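Local coordinates for pyruvate synthase subunit PorC (Thermotoga maritima MSB8, PDB 2RAA), which is the gamma chain of pyruvate synthase, the heterotetramer that converts pyruvate and CoA to acetyl-CoA and carbon dioxide while reducing ferredoxin, at residues 186-189 / 190-193. Numbering follows the deposited sequence.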
loop_
_atom_site.group_PDB
_atom_site.type_symbol
_atom_site.label_atom_id
_atom_site.label_comp_id
_atom_site.label_asym_id
_atom_site.label_seq_id
_atom_site.Cartn_x
_atom_site.Cartn_y
_atom_site.Cartn_z
ATOM N N ILE A 186 -17.712 9.601 0.518
ATOM C CA ILE A 186 -17.244 8.618 1.480
ATOM C C ILE A 186 -17.430 7.219 0.927
ATOM O O ILE A 186 -16.501 6.415 0.934
ATOM C CB ILE A 186 -17.981 8.719 2.839
ATOM C CG1 ILE A 186 -17.638 10.048 3.514
ATOM C CG2 ILE A 186 -17.584 7.561 3.775
ATOM C CD1 ILE A 186 -18.186 10.192 4.937
ATOM N N ASP A 187 -18.620 6.934 0.424
ATOM C CA ASP A 187 -18.923 5.590 -0.066
ATOM C C ASP A 187 -18.049 5.228 -1.254
ATOM O O ASP A 187 -17.611 4.084 -1.381
ATOM C CB ASP A 187 -20.407 5.461 -0.416
ATOM C CG ASP A 187 -21.322 5.693 0.796
ATOM O OD1 ASP A 187 -21.000 5.232 1.920
ATOM O OD2 ASP A 187 -22.377 6.330 0.605
ATOM N N ALA A 188 -17.783 6.211 -2.100
ATOM C CA ALA A 188 -16.957 5.996 -3.277
ATOM C C ALA A 188 -15.572 5.566 -2.839
ATOM O O ALA A 188 -14.976 4.657 -3.434
ATOM C CB ALA A 188 -16.882 7.266 -4.125
ATOM N N ASN A 189 -15.058 6.216 -1.797
ATOM C CA ASN A 189 -13.728 5.872 -1.311
ATOM C C ASN A 189 -13.708 4.479 -0.672
ATOM O O ASN A 189 -12.694 3.749 -0.741
ATOM C CB ASN A 189 -13.204 6.932 -0.345
ATOM C CG ASN A 189 -12.718 8.178 -1.058
ATOM O OD1 ASN A 189 -11.513 8.364 -1.243
ATOM N ND2 ASN A 189 -13.654 9.033 -1.486
ATOM N N LYS A 190 -14.818 4.092 -0.056
ATOM C CA LYS A 190 -14.880 2.778 0.599
ATOM C C LYS A 190 -14.960 1.714 -0.461
ATOM O O LYS A 190 -14.401 0.640 -0.287
ATOM C CB LYS A 190 -16.060 2.652 1.593
ATOM C CG LYS A 190 -16.155 3.842 2.584
ATOM C CD LYS A 190 -16.519 3.486 4.016
ATOM C CE LYS A 190 -17.997 3.413 4.281
ATOM N NZ LYS A 190 -18.197 3.273 5.759
ATOM N N ARG A 191 -15.668 2.008 -1.555
ATOM C CA ARG A 191 -15.715 1.084 -2.682
ATOM C C ARG A 191 -14.336 0.919 -3.286
ATOM O O ARG A 191 -13.966 -0.159 -3.686
ATOM C CB ARG A 191 -16.648 1.572 -3.763
ATOM C CG ARG A 191 -18.100 1.397 -3.446
ATOM C CD ARG A 191 -18.935 1.608 -4.708
ATOM N NE ARG A 191 -19.116 3.021 -5.053
ATOM C CZ ARG A 191 -20.037 3.806 -4.500
ATOM N NH1 ARG A 191 -20.851 3.331 -3.564
ATOM N NH2 ARG A 191 -20.139 5.076 -4.873
ATOM N N ALA A 192 -13.589 2.002 -3.380
ATOM C CA ALA A 192 -12.234 1.935 -3.927
ATOM C C ALA A 192 -11.384 1.015 -3.041
ATOM O O ALA A 192 -10.633 0.178 -3.539
ATOM C CB ALA A 192 -11.635 3.343 -4.055
ATOM N N LEU A 193 -11.549 1.116 -1.721
ATOM C CA LEU A 193 -10.790 0.263 -0.808
ATOM C C LEU A 193 -11.205 -1.203 -1.001
ATOM O O LEU A 193 -10.364 -2.045 -1.229
ATOM C CB LEU A 193 -10.943 0.721 0.641
ATOM C CG LEU A 193 -10.252 -0.158 1.697
ATOM C CD1 LEU A 193 -8.728 0.142 1.869
ATOM C CD2 LEU A 193 -10.984 0.021 2.984
#
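Arg191 doubles back over the preceding turn: the bend at chi3 (-78°) turns the chain back, and chi4 (-82°) sets one guanidinium face over the peptide between Asp187 and Ala188. Asp187 O sits beneath the centre of that face, 4.0 Å from Arg191 CZ, and accepts a hydrogen bond from Arg191 N at 2.8 Å. Arg191 NH1 borders Asp187 CB at 3.8 Å, while Arg191 NE forms a salt bridge with Glu143. The same i to i+4 pattern satisfies the carbonyls of Ile186, Ala188 and Asn189, which accept from Lys190 N, Ala192 N and Leu193 N at 3.0 Å each. All belong to the middle turns of helix 183-199, whose Leu193 side chain packs against helices 150-161 and 166-176. With an alanine here in place of Arg191, Glu143 would probably lose this charged mate and the Asp187–Ala188 peptide its guanidinium cover. The Lys190 and Ile186 side chains run abreast off the helix, with Ile186 CG2 4.2 Å from Lys190 CG. The Lys190 ammonium continues to Glu174 of helix 166-176 in a salt bridge; Asp187 OD1, 5.1 Å from Lys190 NZ and not in contact with it, may add a weaker attraction at longer range. Asn189 ND2 donates one turn back, to Val185 O.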